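Side-chain contacts in glucose-1-phosphate thymidylyltransferase (Bacillus anthracis, PDB 4ECM), which catalyses the transfer of a thymidylyl group from dTTP to glucose 1-phosphate, giving dTDP-glucose, probably for dTDP-L-rhamnose synthesis: residues 155-160 with 169-174; 66-71 with 141-146. One frame throughout, in Å; residues are numbered along the deposited sequence. Where two conformers were deposited one is given.

Contact 1: residues 155-160 with 169-174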
loop_
_atom_site.group_PDB
_atom_site.type_symbol
_atom_site.label_atom_id
_atom_site.label_comp_id
_atom_site.label_asym_id
_atom_site.label_seq_id
_atom_site.Cartn_x
_atom_site.Cartn_y
_atom_site.Cartn_z
ATOM N N VAL A 155 7.545 -4.433 -36.939
ATOM C CA VAL A 155 7.884 -3.263 -36.137
ATOM C C VAL A 155 7.211 -2.066 -36.789
ATOM O O VAL A 155 6.936 -2.082 -38.012
ATOM C CB VAL A 155 9.417 -3.049 -36.015
ATOM C CG1 VAL A 155 10.040 -4.191 -35.219
ATOM C CG2 VAL A 155 10.079 -2.915 -37.397
ATOM N N LEU A 156 6.909 -1.059 -35.970
ATOM C CA LEU A 156 6.229 0.155 -36.415
ATOM C C LEU A 156 7.190 1.319 -36.241
ATOM O O LEU A 156 7.750 1.508 -35.158
ATOM C CB LEU A 156 4.958 0.384 -35.605
ATOM C CG LEU A 156 3.971 -0.791 -35.582
ATOM C CD1 LEU A 156 2.673 -0.411 -34.825
ATOM C CD2 LEU A 156 3.652 -1.288 -36.996
ATOM N N LEU A 157 7.363 2.100 -37.306
ATOM C CA LEU A 157 8.347 3.184 -37.337
ATOM C C LEU A 157 7.753 4.585 -37.280
ATOM O O LEU A 157 6.636 4.833 -37.751
ATOM C CB LEU A 157 9.193 3.095 -38.613
ATOM C CG LEU A 157 9.843 1.745 -38.956
ATOM C CD1 LEU A 157 10.681 1.878 -40.243
ATOM C CD2 LEU A 157 10.679 1.236 -37.792
ATOM N N GLN A 158 8.528 5.489 -36.685
ATOM C CA GLN A 158 8.190 6.897 -36.609
ATOM C C GLN A 158 9.400 7.728 -36.932
ATOM O O GLN A 158 10.459 7.536 -36.349
ATOM C CB GLN A 158 7.730 7.293 -35.217
ATOM C CG GLN A 158 6.256 7.202 -35.024
ATOM C CD GLN A 158 5.494 8.360 -35.684
ATOM O OE1 GLN A 158 4.333 8.227 -36.010
ATOM N NE2 GLN A 158 6.145 9.481 -35.845
ATOM N N SER A 159 9.236 8.657 -37.866
ATOM C CA SER A 159 10.302 9.578 -38.217
ATOM C C SER A 159 10.349 10.592 -37.083
ATOM O O SER A 159 9.320 11.150 -36.720
ATOM C CB SER A 159 10.013 10.261 -39.546
ATOM O OG SER A 159 11.092 11.109 -39.901
ATOM N N VAL A 160 11.522 10.784 -36.492
ATOM C CA VAL A 160 11.677 11.705 -35.360
ATOM C C VAL A 160 12.843 12.670 -35.511
ATOM O O VAL A 160 13.759 12.444 -36.309
ATOM C CB VAL A 160 11.876 10.922 -34.024
ATOM C CG1 VAL A 160 10.653 10.009 -33.714
ATOM C CG2 VAL A 160 13.162 10.100 -34.050
ATOM N N ALA A 169 16.089 2.400 -37.466
ATOM C CA ALA A 169 16.062 1.502 -38.614
ATOM C C ALA A 169 16.789 2.121 -39.788
ATOM O O ALA A 169 16.512 3.256 -40.183
ATOM C CB ALA A 169 14.618 1.177 -39.010
ATOM N N ASN A 170 17.726 1.356 -40.332
ATOM C CA ASN A 170 18.481 1.750 -41.506
ATOM C C ASN A 170 17.695 1.207 -42.677
ATOM O O ASN A 170 17.700 -0.003 -42.932
ATOM C CB ASN A 170 19.889 1.145 -41.456
ATOM C CG ASN A 170 20.727 1.458 -42.709
ATOM O OD1 ASN A 170 20.312 2.221 -43.581
ATOM N ND2 ASN A 170 21.915 0.855 -42.789
ATOM N N ILE A 171 16.980 2.091 -43.363
ATOM C CA ILE A 171 16.149 1.701 -44.495
ATOM C C ILE A 171 16.767 2.075 -45.837
ATOM O O ILE A 171 17.109 3.224 -46.071
ATOM C CB ILE A 171 14.764 2.355 -44.415
ATOM C CG1 ILE A 171 14.043 1.899 -43.141
ATOM C CG2 ILE A 171 13.923 1.998 -45.661
ATOM C CD1 ILE A 171 12.671 2.454 -43.024
ATOM N N GLN A 172 16.913 1.085 -46.702
ATOM C CA GLN A 172 17.414 1.303 -48.048
ATOM C C GLN A 172 16.516 0.585 -49.041
ATOM O O GLN A 172 16.228 -0.604 -48.869
ATOM C CB GLN A 172 18.856 0.827 -48.189
ATOM C CG GLN A 172 19.820 1.610 -47.327
ATOM C CD GLN A 172 21.261 1.245 -47.582
ATOM O OE1 GLN A 172 21.568 0.417 -48.437
ATOM N NE2 GLN A 172 22.157 1.859 -46.835
ATOM N N ASN A 173 16.065 1.315 -50.062
ATOM C CA ASN A 173 15.192 0.765 -51.099
ATOM C C ASN A 173 13.969 0.062 -50.498
ATOM O O ASN A 173 13.574 -1.032 -50.922
ATOM C CB ASN A 173 16.010 -0.135 -52.026
ATOM C CG ASN A 173 17.162 0.631 -52.682
ATOM O OD1 ASN A 173 16.943 1.641 -53.365
ATOM N ND2 ASN A 173 18.390 0.173 -52.449
ATOM N N ARG A 174 13.390 0.715 -49.497
ATOM C CA ARG A 174 12.201 0.236 -48.802
ATOM C C ARG A 174 12.400 -1.095 -48.071
ATOM O O ARG A 174 11.444 -1.844 -47.872
ATOM C CB ARG A 174 11.000 0.178 -49.764
ATOM C CG ARG A 174 10.663 1.539 -50.389
ATOM C CD ARG A 174 9.386 1.490 -51.222
ATOM N NE ARG A 174 9.532 0.613 -52.382
ATOM C CZ ARG A 174 9.967 1.000 -53.580
ATOM N NH1 ARG A 174 10.060 0.111 -54.560
ATOM N NH2 ARG A 174 10.309 2.269 -53.809
#

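Contact 2: residues 66-71 with 141-146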
loop_
_atom_site.group_PDB
_atom_site.type_symbol
_atom_site.label_atom_id
_atom_site.label_comp_id
_atom_site.label_asym_id
_atom_site.label_seq_id
_atom_site.Cartn_x
_atom_site.Cartn_y
_atom_site.Cartn_z
ATOM N N LYS A 66 -7.550 -3.334 -26.514
ATOM C CA LYS A 66 -8.970 -3.624 -26.502
ATOM C C LYS A 66 -9.628 -3.264 -27.840
ATOM O O LYS A 66 -10.432 -4.035 -28.360
ATOM C CB LYS A 66 -9.691 -2.864 -25.408
ATOM C CG LYS A 66 -11.176 -3.233 -25.349
ATOM C CD LYS A 66 -11.938 -2.307 -24.468
ATOM C CE LYS A 66 -13.409 -2.714 -24.390
ATOM N NZ LYS A 66 -14.178 -1.753 -23.555
ATOM N N GLN A 67 -9.286 -2.092 -28.375
ATOM C CA GLN A 67 -9.823 -1.642 -29.655
ATOM C C GLN A 67 -9.550 -2.613 -30.787
ATOM O O GLN A 67 -10.287 -2.623 -31.768
ATOM C CB GLN A 67 -9.300 -0.258 -30.029
ATOM C CG GLN A 67 -9.902 0.878 -29.205
ATOM C CD GLN A 67 -11.430 0.980 -29.342
ATOM O OE1 GLN A 67 -12.191 0.318 -28.609
ATOM N NE2 GLN A 67 -11.877 1.850 -30.250
ATOM N N CYS A 68 -8.501 -3.409 -30.651
ATOM C CA CYS A 68 -8.180 -4.405 -31.644
ATOM C C CYS A 68 -8.771 -5.795 -31.278
ATOM O O CYS A 68 -8.432 -6.805 -31.884
ATOM C CB CYS A 68 -6.672 -4.508 -31.776
ATOM S SG CYS A 68 -6.255 -5.203 -33.319
ATOM N N ASP A 69 -9.661 -5.830 -30.291
ATOM C CA ASP A 69 -10.278 -7.088 -29.833
ATOM C C ASP A 69 -9.225 -8.046 -29.237
ATOM O O ASP A 69 -9.386 -9.254 -29.273
ATOM C CB ASP A 69 -11.115 -7.770 -30.937
ATOM C CG ASP A 69 -12.309 -6.928 -31.353
ATOM O OD1 ASP A 69 -12.588 -6.818 -32.571
ATOM O OD2 ASP A 69 -12.949 -6.346 -30.451
ATOM N N ILE A 70 -8.134 -7.485 -28.720
ATOM C CA ILE A 70 -7.131 -8.264 -28.042
ATOM C C ILE A 70 -7.489 -8.081 -26.582
ATOM O O ILE A 70 -7.242 -7.013 -25.997
ATOM C CB ILE A 70 -5.722 -7.791 -28.339
ATOM C CG1 ILE A 70 -5.434 -7.941 -29.836
ATOM C CG2 ILE A 70 -4.725 -8.613 -27.529
ATOM C CD1 ILE A 70 -4.056 -7.488 -30.253
ATOM N N THR A 71 -8.096 -9.123 -26.010
ATOM C CA THR A 71 -8.613 -9.076 -24.643
ATOM C C THR A 71 -7.849 -9.904 -23.600
ATOM O O THR A 71 -8.066 -9.704 -22.410
ATOM C CB THR A 71 -10.083 -9.493 -24.636
ATOM O OG1 THR A 71 -10.212 -10.809 -25.193
ATOM C CG2 THR A 71 -10.916 -8.504 -25.469
ATOM N N PRO A 141 -5.020 -1.970 -38.129
ATOM C CA PRO A 141 -4.521 -2.206 -39.487
ATOM C C PRO A 141 -3.216 -2.985 -39.516
ATOM O O PRO A 141 -3.012 -3.815 -40.411
ATOM C CB PRO A 141 -4.336 -0.790 -40.053
ATOM C CG PRO A 141 -5.330 0.048 -39.288
ATOM C CD PRO A 141 -5.345 -0.549 -37.888
ATOM N N TYR A 142 -2.360 -2.737 -38.525
ATOM C CA TYR A 142 -1.074 -3.409 -38.428
ATOM C C TYR A 142 -1.240 -4.853 -37.937
ATOM O O TYR A 142 -0.568 -5.775 -38.438
ATOM C CB TYR A 142 -0.149 -2.639 -37.499
ATOM C CG TYR A 142 -0.078 -1.163 -37.823
ATOM C CD1 TYR A 142 0.329 -0.724 -39.085
ATOM C CD2 TYR A 142 -0.400 -0.211 -36.868
ATOM C CE1 TYR A 142 0.391 0.636 -39.390
ATOM C CE2 TYR A 142 -0.329 1.159 -37.151
ATOM C CZ TYR A 142 0.062 1.571 -38.403
ATOM O OH TYR A 142 0.115 2.896 -38.676
ATOM N N VAL A 143 -2.137 -5.049 -36.978
ATOM C CA VAL A 143 -2.409 -6.378 -36.465
ATOM C C VAL A 143 -3.013 -7.257 -37.583
ATOM O O VAL A 143 -2.621 -8.400 -37.746
ATOM C CB VAL A 143 -3.326 -6.338 -35.238
ATOM C CG1 VAL A 143 -3.761 -7.744 -34.840
ATOM C CG2 VAL A 143 -2.630 -5.626 -34.090
ATOM N N GLU A 144 -3.929 -6.699 -38.365
ATOM C CA GLU A 144 -4.540 -7.422 -39.488
ATOM C C GLU A 144 -3.518 -7.848 -40.530
ATOM O O GLU A 144 -3.592 -8.969 -41.042
ATOM C CB GLU A 144 -5.626 -6.576 -40.156
ATOM C CG GLU A 144 -6.846 -6.387 -39.289
ATOM C CD GLU A 144 -7.857 -5.412 -39.884
ATOM O OE1 GLU A 144 -7.505 -4.670 -40.833
ATOM O OE2 GLU A 144 -8.999 -5.395 -39.380
ATOM N N GLU A 145 -2.589 -6.957 -40.871
ATOM C CA GLU A 145 -1.526 -7.315 -41.810
ATOM C C GLU A 145 -0.669 -8.410 -41.244
ATOM O O GLU A 145 -0.327 -9.356 -41.946
ATOM C CB GLU A 145 -0.592 -6.159 -42.136
ATOM C CG GLU A 145 -1.020 -5.269 -43.253
ATOM C CD GLU A 145 0.066 -4.248 -43.634
ATOM O OE1 GLU A 145 1.278 -4.534 -43.479
ATOM O OE2 GLU A 145 -0.313 -3.163 -44.107
ATOM N N PHE A 146 -0.276 -8.255 -39.986
ATOM C CA PHE A 146 0.551 -9.254 -39.344
ATOM C C PHE A 146 -0.143 -10.635 -39.306
ATOM O O PHE A 146 0.512 -11.644 -39.524
ATOM C CB PHE A 146 0.960 -8.798 -37.959
ATOM C CG PHE A 146 1.937 -9.714 -37.285
ATOM C CD1 PHE A 146 3.174 -9.949 -37.847
ATOM C CD2 PHE A 146 1.640 -10.293 -36.063
ATOM C CE1 PHE A 146 4.085 -10.790 -37.232
ATOM C CE2 PHE A 146 2.551 -11.126 -35.430
ATOM C CZ PHE A 146 3.779 -11.373 -36.016
#

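Contact 1: residues 155-160 with 169-174
Leu157 and Ile171 reach toward each other from two strands that do not pair directly, and meet tip to tip through their last methyls. Leu157 CD1 lies 3.5 Å from Ile171 CD1, closer than carbons usually pack, so this is the tight point of the contact. The other branch of the leucine turns toward the neighbouring small residue: Leu157 CD2 is 4.1 Å from Ala169 CB. That same alanine methyl stands 4.2 Å from Leu157 CD1, nearly equidistant from both branches of the isopropyl group, and the leucine end thus rests against two residues on the same face of strand 167-172, Ala169 and Ile171. The side chain of Ile171 reaches across through its long branch; CG1 stands trans to the carbonyl carbon (chi1 -61°) and the chain is extended beyond it (chi2 -178°), which carries CD1 to the leucine.

The nearest alpha carbons, Leu157 CA and Ala169 CA, are 8.0 Å apart, too far for neighbours in a sheet. Both strands instead pair antiparallel with strand 190-198 in the large mixed sheet of the nucleotidyltransferase fold. The contact thus joins, through apolar side chains, two strands that share a partner but do not pair with each other.

Strand 190-198 also supplies side chains to the apolar cluster, Val192 against Leu157 and Tyr190 against Ile171. Tyr234, from strand 232-236, touches both Leu157 and Ile171. Farther back, the backbone of Leu157 is hydrogen-bonded to Asn235 and Met237, while Ala169 O accepts a hydrogen bond from Ser188 OG. The Leu157 side chain lies about 9 Å from the bound dTDP-glucose.

Contact 2: residues 66-71 with 141-146
Cys68 and Val143 form the close part of this contact, where the Schellman motif ending helix 57-67 meets the flank of helix 140-147. Helix 57-67 belongs to the beta-alpha-beta crossover between the parallel strands 25-30 and 72-77. Cys68 was modelled in two conformations, and the details of its packing hold for one of them and are less certain for that reason. In it, SG lies 3.7 Å from Val143 CB, 3.7 Å from Val143 CG2 and 3.9 Å from Val143 CG1, over the branch point rather than against one tip. A chi1 of -159° swings this SG away from its own backbone N and out toward the valine.

Ile70 adds a looser apolar touch, its CD1 4.5 Å from Val143 CG2. On this inner side Met25 of strand 25-30 packs on both Ile70 and Val143, and Leu197 covers the valine as well.

The outer side is polar. Asp69 is exposed, and Arg140 NH1 joins the two elements there, in a salt bridge with Asp69 OD1 and a hydrogen bond with Gln67 O. With its positive phi of 64°, Asp69 turns the chain out of the helix, and its N donates to Lys66 O at 2.7 Å.

Contact 2 is complete before contact 1 begins along the chain, and their centres lie 21 Å apart within the same nucleotidyltransferase fold. Helix 140-147 of contact 2 is followed, after a short loop, by strand 153-159 of contact 1, and the two meet where Leu156 CD1 packs 3.7 Å from Tyr142 CD2. Strand 190-198 links them too, since its side chains touch Leu157 and Ile171 at one site and Val143 at the other. Contact 2 lies where the end of helix 57-67 and helix 140-147 pack next to strand 25-30; contact 1 lies between strands 153-159 and 167-172, and its Leu157 side chain comes within about 9 Å of the bound sugar nucleotide.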